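Local atomic coordinates of superoxide dismutase [Fe] (Aquifex pyrophilus, PDB entry 1COJ), a protein that destroys superoxide radicals, using one iron ion per subunit to convert them to hydrogen peroxide and molecular oxygen. Residues P7-K12 with H27-Y32; E17-E22 with I181-K186; A37-I42 with F73-V78; R126-L131 with L159-T164. All coordinates share one frame; numbering follows the deposited sequence.

How the interactions relate
Along the chain, interactions 1 and 2 interlock, their segments alternating, while 3 and 4 follow one after the other inside the loop that interaction 2 closes. Interactions 1, 2 and 3 all use helix 21-47 or the turn leading into it. Interaction 4 belongs to the three-stranded antiparallel sheet of the C-terminal domain. The centres of 1 and 3 are about 13 Å apart, those of 1 and 4 about 17 Å. Interactions 1 and 4 meet at the iron: H27 comes from the helix, D163 from the strand. Interaction 2 ties the two domains together a second time and touches interaction 4 through F184. The metal thus lies between domains joined at more than one point.

Interaction 1 (P7-K12 with H27-Y32); sequences PKDHLK and HFEAHY. With FE (Fe (III) ion), chain B.
The 7-12 segment, a loop with a short 3-10 turn, passes helix 21-47 in the opposite sense, with the CA of K12 6.8 Å from the CA of F28 and P7 opposite Y32. F28 takes the largest share. Its CG is anti to the backbone N (chi1 -166°), and K12 lies over one ring face, CB 3.7 Å from the ring centroid in a CH-pi contact. Over the centre of the other face sits CD2 of Y32, sandwiching the phenyl ring. K8 O reaches the ring edge in plane, 3.4 Å from F28 CZ. An alanine in place of F28 would probably open a gap between K12 and Y32, leaving the K12 methylenes free to shift. Beyond the ring the extended K12 chain crosses E29 at about a right angle, and NZ forms a salt bridge to E29 OE2 at 3.1 Å, on the anti side of the carboxylate; E25 is the stronger acidic partner of NZ. D9 OD1 and E29 OE2 stand 4.4 Å apart, a like-charge approach probably eased by K33, which pairs with both. At the other end K8 N donates to Y32 OH at 2.8 Å, a fairly straight bond at the edge of the tyrosine ring. That hydroxyl also bonds E82 on helix 63-86, while the Y32 ring packs on the iron ligand H81. The loop is therefore pinned to the outside of helix 21-47, whose H27, next to F28, turns inward to bind iron together with H81 of helix 63-86, D163 at the end of strand 157-163, and H167.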
# COMPACT_ATOMS: atom_id res chain seq x y z
N PRO A 7 -21.67 17.62 3.10
CA PRO A 7 -20.97 18.25 1.98
C PRO A 7 -21.12 19.76 1.96
O PRO A 7 -22.10 20.31 2.48
CB PRO A 7 -21.62 17.58 0.76
CG PRO A 7 -23.00 17.26 1.24
CD PRO A 7 -22.75 16.74 2.63
N LYS A 8 -20.13 20.44 1.39
CA LYS A 8 -20.17 21.89 1.29
C LYS A 8 -20.50 22.25 -0.16
O LYS A 8 -19.60 22.49 -0.97
CB LYS A 8 -18.83 22.49 1.70
CG LYS A 8 -18.45 22.13 3.13
CD LYS A 8 -17.18 22.82 3.56
CE LYS A 8 -16.83 22.43 4.98
NZ LYS A 8 -15.67 23.21 5.47
N ASP A 9 -21.79 22.28 -0.47
CA ASP A 9 -22.27 22.58 -1.81
C ASP A 9 -21.77 23.90 -2.37
O ASP A 9 -21.53 24.02 -3.57
CB ASP A 9 -23.79 22.54 -1.87
CG ASP A 9 -24.33 21.13 -1.83
OD1 ASP A 9 -24.24 20.42 -2.86
OD2 ASP A 9 -24.83 20.72 -0.77
N HIS A 10 -21.55 24.88 -1.50
CA HIS A 10 -21.09 26.19 -1.94
C HIS A 10 -19.69 26.16 -2.56
O HIS A 10 -19.23 27.17 -3.11
CB HIS A 10 -21.13 27.19 -0.78
CG HIS A 10 -20.05 26.99 0.24
ND1 HIS A 10 -20.22 26.23 1.38
CD2 HIS A 10 -18.79 27.49 0.32
CE1 HIS A 10 -19.12 26.27 2.11
NE2 HIS A 10 -18.24 27.02 1.49
N LEU A 11 -19.01 25.02 -2.45
CA LEU A 11 -17.66 24.85 -2.99
C LEU A 11 -17.63 24.37 -4.44
O LEU A 11 -16.57 24.35 -5.07
CB LEU A 11 -16.89 23.85 -2.12
CG LEU A 11 -15.79 24.31 -1.17
CD1 LEU A 11 -16.09 25.65 -0.55
CD2 LEU A 11 -15.58 23.25 -0.11
N LYS A 12 -18.78 23.96 -4.97
CA LYS A 12 -18.87 23.45 -6.34
C LYS A 12 -18.53 24.49 -7.41
O LYS A 12 -19.23 25.49 -7.56
CB LYS A 12 -20.27 22.88 -6.59
CG LYS A 12 -20.39 22.08 -7.87
CD LYS A 12 -21.80 21.55 -8.00
CE LYS A 12 -21.98 20.74 -9.26
NZ LYS A 12 -23.39 20.31 -9.38
N HIS A 27 -17.70 14.30 -10.35
CA HIS A 27 -16.61 14.44 -9.39
C HIS A 27 -17.11 14.99 -8.06
O HIS A 27 -16.78 14.46 -6.99
CB HIS A 27 -15.52 15.36 -9.96
CG HIS A 27 -14.18 15.20 -9.29
ND1 HIS A 27 -13.08 15.98 -9.58
CD2 HIS A 27 -13.78 14.33 -8.33
CE1 HIS A 27 -12.07 15.56 -8.81
NE2 HIS A 27 -12.44 14.56 -8.03
N PHE A 28 -17.95 16.02 -8.13
CA PHE A 28 -18.51 16.65 -6.94
C PHE A 28 -19.70 15.90 -6.35
O PHE A 28 -19.71 15.57 -5.16
CB PHE A 28 -18.92 18.09 -7.25
CG PHE A 28 -19.19 18.92 -6.03
CD1 PHE A 28 -18.18 19.68 -5.44
CD2 PHE A 28 -20.46 18.93 -5.45
CE1 PHE A 28 -18.42 20.44 -4.30
CE2 PHE A 28 -20.72 19.69 -4.31
CZ PHE A 28 -19.69 20.44 -3.73
N GLU A 29 -20.69 15.62 -7.19
CA GLU A 29 -21.91 14.95 -6.77
C GLU A 29 -21.81 13.47 -6.41
O GLU A 29 -22.52 13.01 -5.52
CB GLU A 29 -23.01 15.14 -7.82
CG GLU A 29 -23.35 16.60 -8.11
CD GLU A 29 -23.88 17.35 -6.90
OE1 GLU A 29 -24.48 16.72 -6.00
OE2 GLU A 29 -23.71 18.59 -6.86
N ALA A 30 -20.95 12.72 -7.09
CA ALA A 30 -20.82 11.30 -6.80
C ALA A 30 -19.63 10.94 -5.93
O ALA A 30 -19.79 10.35 -4.86
CB ALA A 30 -20.80 10.49 -8.10
N HIS A 31 -18.43 11.29 -6.39
CA HIS A 31 -17.21 10.97 -5.66
C HIS A 31 -17.06 11.69 -4.34
O HIS A 31 -17.02 11.06 -3.28
CB HIS A 31 -16.00 11.20 -6.54
CG HIS A 31 -15.97 10.32 -7.75
ND1 HIS A 31 -15.82 8.95 -7.66
CD2 HIS A 31 -16.13 10.59 -9.07
CE1 HIS A 31 -15.90 8.42 -8.87
NE2 HIS A 31 -16.09 9.38 -9.74
N TYR A 32 -16.99 13.02 -4.38
CA TYR A 32 -16.84 13.81 -3.17
C TYR A 32 -17.92 13.50 -2.12
O TYR A 32 -17.61 13.17 -0.97
CB TYR A 32 -16.84 15.30 -3.53
CG TYR A 32 -17.10 16.23 -2.37
CD1 TYR A 32 -16.31 16.20 -1.22
CD2 TYR A 32 -18.15 17.15 -2.42
CE1 TYR A 32 -16.57 17.06 -0.14
CE2 TYR A 32 -18.42 18.00 -1.35
CZ TYR A 32 -17.63 17.96 -0.22
OH TYR A 32 -17.90 18.81 0.82
FE FE B . -11.19 13.18 -6.99
O HOH W 1 -9.82 12.03 -6.08

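Interaction 2 (E17-E22 with I181-K186); sequences EGISNE and IDAFFK
E17, A183 and K186 bury the most surface where the turn leading into helix 21-47, the first helix of the alpha-hairpin of Fe/Mn superoxide dismutases, packs on helix 177-186 of the C-terminal domain. This is an interdomain contact made by close van der Waals packing. A183 sits at its middle: its methyl points at the turn, with CB 3.9 Å from G18 O and 4.0 Å from G18 CA. The backbones come very near here, the CA atoms of G18 and A183 being 5.0 Å apart. A side chain on G18 would run into A183 CB, and the positive phi of 100° would also press it against the carbonyl of E17, so glycine suits the position on both counts. G18 O is in turn hydrogen-bonded to the hydroxyl of Y173, which also packs on A183. On the solvent side, E17 is fully extended, with CG anti to the backbone N, and crosses the K186 chain at about a right angle. Its carboxylate meets the aliphatic part of the lysine rather than the amine: the last torsion of K186 bends NZ aside, 5.4 Å from E17 OE2, too far for a salt bridge. Deeper in, I19 continues the packing toward F184, whose side chain packs on I160 and I162 of strand 157-163. Just past I19, S20 is the N-cap of helix 21-47, its OG bonded to Q23 N and also to D172. Two atom pairs sum up the packing: I19 CG1 lies 4.0 Å from A183 CB, and E17 OE2 3.4 Å from K186 CD.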
# COMPACT_ATOMS: atom_id res chain seq x y z
N GLU A 17 -12.40 27.24 -16.95
CA GLU A 17 -11.73 27.33 -18.23
C GLU A 17 -10.87 26.07 -18.44
O GLU A 17 -9.81 25.92 -17.85
CB GLU A 17 -10.85 28.59 -18.25
CG GLU A 17 -10.24 28.93 -19.59
CD GLU A 17 -9.42 30.20 -19.54
OE1 GLU A 17 -9.92 31.22 -19.01
OE2 GLU A 17 -8.26 30.18 -20.02
N GLY A 18 -11.35 25.16 -19.29
CA GLY A 18 -10.60 23.95 -19.56
C GLY A 18 -11.10 22.73 -18.80
O GLY A 18 -10.65 21.61 -19.05
N ILE A 19 -12.00 22.95 -17.85
CA ILE A 19 -12.57 21.86 -17.07
C ILE A 19 -14.08 22.07 -17.13
O ILE A 19 -14.63 22.98 -16.52
CB ILE A 19 -12.06 21.88 -15.61
CG1 ILE A 19 -10.53 21.74 -15.59
CG2 ILE A 19 -12.68 20.73 -14.82
CD1 ILE A 19 -9.90 21.87 -14.22
N SER A 20 -14.75 21.23 -17.91
CA SER A 20 -16.19 21.33 -18.12
C SER A 20 -17.07 21.02 -16.92
O SER A 20 -16.64 20.40 -15.95
CB SER A 20 -16.60 20.42 -19.27
OG SER A 20 -16.56 19.06 -18.88
N ASN A 21 -18.33 21.43 -17.03
CA ASN A 21 -19.32 21.18 -15.98
C ASN A 21 -19.64 19.70 -15.98
O ASN A 21 -19.96 19.12 -14.95
CB ASN A 21 -20.60 21.99 -16.22
CG ASN A 21 -20.38 23.48 -16.09
OD1 ASN A 21 -21.11 24.30 -16.64
ND2 ASN A 21 -19.42 23.84 -15.28
N GLU A 22 -19.54 19.10 -17.16
CA GLU A 22 -19.79 17.68 -17.33
C GLU A 22 -18.77 16.88 -16.51
O GLU A 22 -19.09 15.83 -15.97
CB GLU A 22 -19.69 17.29 -18.81
CG GLU A 22 -20.04 15.83 -19.10
CD GLU A 22 -19.92 15.45 -20.58
OE1 GLU A 22 -20.44 14.37 -20.95
OE2 GLU A 22 -19.31 16.21 -21.36
N ILE A 181 -3.62 19.30 -16.25
CA ILE A 181 -2.79 20.01 -15.28
C ILE A 181 -2.68 21.49 -15.67
O ILE A 181 -2.77 22.37 -14.82
CB ILE A 181 -1.39 19.38 -15.16
CG1 ILE A 181 -1.52 17.91 -14.72
CG2 ILE A 181 -0.54 20.15 -14.15
CD1 ILE A 181 -0.23 17.11 -14.83
N ASP A 182 -2.51 21.75 -16.97
CA ASP A 182 -2.42 23.12 -17.45
C ASP A 182 -3.73 23.85 -17.17
O ASP A 182 -3.72 25.00 -16.71
CB ASP A 182 -2.13 23.16 -18.96
CG ASP A 182 -0.73 22.68 -19.30
OD1 ASP A 182 0.18 22.83 -18.47
OD2 ASP A 182 -0.54 22.15 -20.42
N ALA A 183 -4.85 23.18 -17.42
CA ALA A 183 -6.17 23.77 -17.19
C ALA A 183 -6.35 24.10 -15.70
O ALA A 183 -6.88 25.15 -15.36
CB ALA A 183 -7.26 22.83 -17.67
N PHE A 184 -5.86 23.22 -14.83
CA PHE A 184 -5.96 23.45 -13.39
C PHE A 184 -5.27 24.76 -13.02
O PHE A 184 -5.83 25.59 -12.28
CB PHE A 184 -5.34 22.28 -12.60
CG PHE A 184 -5.30 22.51 -11.12
CD1 PHE A 184 -6.37 22.13 -10.32
CD2 PHE A 184 -4.21 23.13 -10.52
CE1 PHE A 184 -6.36 22.37 -8.94
CE2 PHE A 184 -4.18 23.37 -9.15
CZ PHE A 184 -5.26 22.99 -8.36
N PHE A 185 -4.06 24.96 -13.53
CA PHE A 185 -3.32 26.18 -13.25
C PHE A 185 -4.00 27.45 -13.75
O PHE A 185 -3.82 28.52 -13.17
CB PHE A 185 -1.90 26.08 -13.80
CG PHE A 185 -0.96 25.33 -12.90
CD1 PHE A 185 -0.31 25.98 -11.85
CD2 PHE A 185 -0.73 23.97 -13.07
CE1 PHE A 185 0.54 25.29 -10.99
CE2 PHE A 185 0.11 23.26 -12.21
CZ PHE A 185 0.75 23.93 -11.17
N LYS A 186 -4.80 27.33 -14.81
CA LYS A 186 -5.52 28.48 -15.37
C LYS A 186 -6.68 28.93 -14.50
O LYS A 186 -7.15 30.06 -14.63
CB LYS A 186 -6.07 28.16 -16.77
CG LYS A 186 -5.06 28.00 -17.87
CD LYS A 186 -5.76 28.06 -19.22
CE LYS A 186 -4.84 27.68 -20.36
NZ LYS A 186 -4.54 26.22 -20.39

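Interaction 3 (A37-I42 with F73-V78); sequences AKYNEI and FNYMGV
Two antiparallel helices pack side by side here, Y39 and N74 facing each other in the heart of the alpha-hairpin, where helix 21-47 meets helix 63-86. The axes of the two short helical segments approach to 8.7 Å and cross at -142°, and the CA atoms of Y39 and N74 are 5.4 Å apart. N74 fills the space between the helices: its CB rests against the backbone of Y39, 4.1 Å from Y39 N, and its amide group lies against the side chains of K38 and I42, with CG 3.8 Å from K38 CB. K38 offers only the root of its chain. Its second torsion (-61°) bends CD, and the chain goes on away from helix 63-86 until NZ pairs with E41 OE2 at 2.8 Å, in a salt bridge on the syn side of the carboxylate. The other half of the contact is aromatic. Y39, with CG anti to the backbone N (chi1 172°), lies beside Y75 and points the same way. The rings are tilted obliquely, centroids 5.2 Å apart, and touch most closely between Y39 CE1 and Y75 CD1 at 3.5 Å; CD1 and CE1 of Y39 also meet Y75 CB, both at 3.7 Å. An alanine at Y39 would probably leave a gap beside Y75. The tetramer extends the contact: K38 NZ bonds Y61 O of the fourth subunit, and Y75 packs on F136 of the second. Within the chain, I42 continues the helix pairing onto L67, E70 and E71, while further along helix 63-86 G77 O accepts a hydrogen bond from ND1 of the iron ligand H81.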
# COMPACT_ATOMS: atom_id res chain seq x y z
N ALA A 37 -20.49 10.52 2.81
CA ALA A 37 -21.44 9.50 3.25
C ALA A 37 -20.76 8.33 3.95
O ALA A 37 -21.20 7.88 5.01
CB ALA A 37 -22.26 9.01 2.07
N LYS A 38 -19.68 7.82 3.36
CA LYS A 38 -18.97 6.70 3.94
C LYS A 38 -18.25 7.05 5.24
O LYS A 38 -18.20 6.23 6.17
CB LYS A 38 -18.01 6.09 2.93
CG LYS A 38 -18.70 5.14 1.97
CD LYS A 38 -19.31 3.98 2.73
CE LYS A 38 -20.07 3.06 1.80
NZ LYS A 38 -20.49 1.84 2.52
N TYR A 39 -17.73 8.26 5.33
CA TYR A 39 -17.06 8.71 6.54
C TYR A 39 -18.08 8.68 7.68
O TYR A 39 -17.79 8.20 8.78
CB TYR A 39 -16.51 10.13 6.37
CG TYR A 39 -15.97 10.74 7.65
CD1 TYR A 39 -14.66 10.49 8.07
CD2 TYR A 39 -16.78 11.54 8.45
CE1 TYR A 39 -14.18 11.04 9.26
CE2 TYR A 39 -16.30 12.09 9.64
CZ TYR A 39 -15.01 11.83 10.04
OH TYR A 39 -14.55 12.36 11.22
N ASN A 40 -19.29 9.14 7.38
CA ASN A 40 -20.37 9.17 8.36
C ASN A 40 -20.75 7.77 8.85
O ASN A 40 -20.97 7.57 10.04
CB ASN A 40 -21.59 9.91 7.81
CG ASN A 40 -21.38 11.42 7.76
OD1 ASN A 40 -20.40 11.94 8.30
ND2 ASN A 40 -22.28 12.12 7.11
N GLU A 41 -20.79 6.81 7.93
CA GLU A 41 -21.12 5.43 8.27
C GLU A 41 -20.06 4.88 9.22
O GLU A 41 -20.37 4.23 10.22
CB GLU A 41 -21.16 4.56 7.01
CG GLU A 41 -21.42 3.08 7.31
CD GLU A 41 -21.36 2.20 6.07
OE1 GLU A 41 -21.17 0.98 6.21
OE2 GLU A 41 -21.53 2.72 4.95
N ILE A 42 -18.80 5.14 8.89
CA ILE A 42 -17.67 4.69 9.70
C ILE A 42 -17.76 5.28 11.11
O ILE A 42 -17.56 4.57 12.09
CB ILE A 42 -16.34 5.05 9.00
CG1 ILE A 42 -16.16 4.18 7.75
CG2 ILE A 42 -15.16 4.89 9.97
CD1 ILE A 42 -15.00 4.59 6.86
N PHE A 73 -8.97 6.96 4.67
CA PHE A 73 -9.24 7.02 3.24
C PHE A 73 -10.37 7.99 2.93
O PHE A 73 -10.22 8.89 2.10
CB PHE A 73 -9.61 5.63 2.70
CG PHE A 73 -9.83 5.59 1.21
CD1 PHE A 73 -8.75 5.59 0.34
CD2 PHE A 73 -11.12 5.59 0.69
CE1 PHE A 73 -8.94 5.59 -1.04
CE2 PHE A 73 -11.33 5.59 -0.69
CZ PHE A 73 -10.24 5.60 -1.56
N ASN A 74 -11.48 7.83 3.64
CA ASN A 74 -12.64 8.67 3.42
C ASN A 74 -12.51 10.10 3.94
O ASN A 74 -12.90 11.05 3.25
CB ASN A 74 -13.91 7.98 3.95
CG ASN A 74 -14.27 6.74 3.13
OD1 ASN A 74 -14.02 5.61 3.55
ND2 ASN A 74 -14.83 6.96 1.96
N TYR A 75 -11.91 10.27 5.11
CA TYR A 75 -11.75 11.61 5.66
C TYR A 75 -10.83 12.43 4.77
O TYR A 75 -11.10 13.61 4.51
CB TYR A 75 -11.22 11.57 7.09
CG TYR A 75 -11.22 12.93 7.76
CD1 TYR A 75 -12.40 13.67 7.89
CD2 TYR A 75 -10.04 13.48 8.26
CE1 TYR A 75 -12.40 14.93 8.49
CE2 TYR A 75 -10.03 14.73 8.86
CZ TYR A 75 -11.21 15.46 8.97
OH TYR A 75 -11.19 16.71 9.55
N MET A 76 -9.74 11.82 4.31
CA MET A 76 -8.81 12.53 3.43
C MET A 76 -9.51 12.80 2.10
O MET A 76 -9.28 13.84 1.47
CB MET A 76 -7.52 11.74 3.22
CG MET A 76 -6.56 11.82 4.39
SD MET A 76 -5.90 13.49 4.65
CE MET A 76 -7.05 14.17 5.87
N GLY A 77 -10.36 11.87 1.68
CA GLY A 77 -11.12 12.04 0.46
C GLY A 77 -11.96 13.30 0.57
O GLY A 77 -12.01 14.10 -0.36
N VAL A 78 -12.59 13.50 1.73
CA VAL A 78 -13.40 14.69 1.96
C VAL A 78 -12.54 15.97 1.96
O VAL A 78 -12.73 16.86 1.13
CB VAL A 78 -14.17 14.61 3.32
CG1 VAL A 78 -14.89 15.92 3.63
CG2 VAL A 78 -15.16 13.45 3.31

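Interaction 4 (R126-L131 with L159-T164); sequences RGWAIL and LIVIDT. With FE (Fe (III) ion), chain B.
D163 has CG anti to its backbone N (chi1 -169°) and W128 has CG beside its own (chi1 -57°), which brings carboxylate and indole together on one face of the antiparallel sheet. The two residues form a non-hydrogen-bonded pair between strands 128-134 and 157-163. The indole and carboxylate planes are 10° apart, stacked with OD1 3.8 Å above the ring plane, over its centre. D163 OD2 binds the iron at 2.0 Å, in a site completed by H27, H81, H167 and a water. OD1 accepts from Y165 N and, weakly, from that same water, so both carboxylate oxygens are engaged while the tryptophan backs the group. On the same face V161 presses CG1 to within 3.3 Å of W128 CE3, and the indole NH end is tied to H148. On the other face A129 and I162 lie side by side as a hydrogen-bonded pair, with A129 also packed on helix 111-124; L131 and I160 form the next such pair. At the end nearer the iron, T164 N bonds G127 O at 2.9 Å, approaching from above the carbonyl plane, and a water bridges R126 O and T164 O. The far end is a classic beta bulge, L159 and I160 both facing L131: L131 O accepts from L159 N at 2.8 Å and from I160 N at 3.1 Å.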
# COMPACT_ATOMS: atom_id res chain seq x y z
N ARG A 126 -0.15 8.78 -8.56
CA ARG A 126 -1.43 8.17 -8.87
C ARG A 126 -2.66 8.70 -8.15
O ARG A 126 -3.78 8.32 -8.49
CB ARG A 126 -1.31 6.66 -8.66
CG ARG A 126 -0.12 6.06 -9.41
CD ARG A 126 0.23 4.65 -8.96
NE ARG A 126 1.47 4.21 -9.61
CZ ARG A 126 2.14 3.11 -9.29
NH1 ARG A 126 1.72 2.30 -8.32
NH2 ARG A 126 3.26 2.81 -9.94
N GLY A 127 -2.46 9.58 -7.18
CA GLY A 127 -3.58 10.13 -6.43
C GLY A 127 -3.68 11.64 -6.35
O GLY A 127 -4.71 12.21 -6.73
N TRP A 128 -2.66 12.29 -5.80
CA TRP A 128 -2.65 13.74 -5.63
C TRP A 128 -1.23 14.30 -5.67
O TRP A 128 -0.26 13.57 -5.47
CB TRP A 128 -3.23 14.13 -4.25
CG TRP A 128 -4.62 13.65 -3.97
CD1 TRP A 128 -4.99 12.41 -3.54
CD2 TRP A 128 -5.84 14.41 -4.08
NE1 TRP A 128 -6.35 12.35 -3.39
CE2 TRP A 128 -6.90 13.57 -3.71
CE3 TRP A 128 -6.12 15.73 -4.46
CZ2 TRP A 128 -8.24 13.99 -3.70
CZ3 TRP A 128 -7.46 16.16 -4.45
CH2 TRP A 128 -8.49 15.29 -4.07
N ALA A 129 -1.13 15.60 -5.90
CA ALA A 129 0.15 16.31 -5.90
C ALA A 129 -0.16 17.52 -5.01
O ALA A 129 -1.10 18.27 -5.28
CB ALA A 129 0.54 16.75 -7.30
N ILE A 130 0.60 17.67 -3.93
CA ILE A 130 0.37 18.75 -2.98
C ILE A 130 1.57 19.65 -2.71
O ILE A 130 2.70 19.16 -2.60
CB ILE A 130 -0.10 18.19 -1.62
CG1 ILE A 130 -1.40 17.39 -1.79
CG2 ILE A 130 -0.33 19.31 -0.61
CD1 ILE A 130 -1.88 16.70 -0.52
N LEU A 131 1.34 20.96 -2.69
CA LEU A 131 2.38 21.92 -2.33
C LEU A 131 1.92 22.38 -0.96
O LEU A 131 0.80 22.88 -0.82
CB LEU A 131 2.42 23.13 -3.27
CG LEU A 131 3.37 24.25 -2.78
CD1 LEU A 131 4.82 23.79 -2.84
CD2 LEU A 131 3.19 25.51 -3.60
N LEU A 159 -1.41 23.88 0.64
CA LEU A 159 -1.64 25.19 0.04
C LEU A 159 -2.28 24.96 -1.32
O LEU A 159 -3.32 25.53 -1.62
CB LEU A 159 -0.33 25.97 -0.11
CG LEU A 159 0.49 26.23 1.15
CD1 LEU A 159 1.70 27.08 0.81
CD2 LEU A 159 -0.36 26.91 2.23
N ILE A 160 -1.64 24.14 -2.15
CA ILE A 160 -2.16 23.82 -3.48
C ILE A 160 -2.34 22.30 -3.56
O ILE A 160 -1.41 21.55 -3.26
CB ILE A 160 -1.20 24.28 -4.61
CG1 ILE A 160 -1.08 25.81 -4.61
CG2 ILE A 160 -1.70 23.77 -5.97
CD1 ILE A 160 -0.13 26.35 -5.68
N VAL A 161 -3.53 21.87 -3.95
CA VAL A 161 -3.85 20.45 -4.05
C VAL A 161 -4.37 20.08 -5.44
O VAL A 161 -5.38 20.63 -5.90
CB VAL A 161 -4.92 20.06 -2.99
CG1 VAL A 161 -5.26 18.59 -3.09
CG2 VAL A 161 -4.41 20.38 -1.59
N ILE A 162 -3.69 19.16 -6.11
CA ILE A 162 -4.09 18.73 -7.45
C ILE A 162 -4.52 17.27 -7.41
O ILE A 162 -3.76 16.39 -7.00
CB ILE A 162 -2.95 18.87 -8.48
CG1 ILE A 162 -2.33 20.26 -8.43
CG2 ILE A 162 -3.48 18.59 -9.89
CD1 ILE A 162 -1.17 20.47 -9.41
N ASP A 163 -5.76 17.02 -7.83
CA ASP A 163 -6.31 15.67 -7.89
C ASP A 163 -5.82 15.00 -9.17
O ASP A 163 -6.04 15.52 -10.26
CB ASP A 163 -7.84 15.74 -7.91
CG ASP A 163 -8.49 14.39 -7.70
OD1 ASP A 163 -7.77 13.37 -7.59
OD2 ASP A 163 -9.73 14.34 -7.60
N THR A 164 -5.14 13.85 -9.04
CA THR A 164 -4.67 13.15 -10.22
C THR A 164 -5.40 11.83 -10.44
O THR A 164 -5.01 11.02 -11.27
CB THR A 164 -3.12 12.93 -10.22
OG1 THR A 164 -2.75 12.10 -9.11
CG2 THR A 164 -2.39 14.26 -10.12
FE FE B . -11.19 13.18 -6.99
O HOH W 2 -4.60 8.14 -11.21
O HOH W 1 -9.82 12.03 -6.08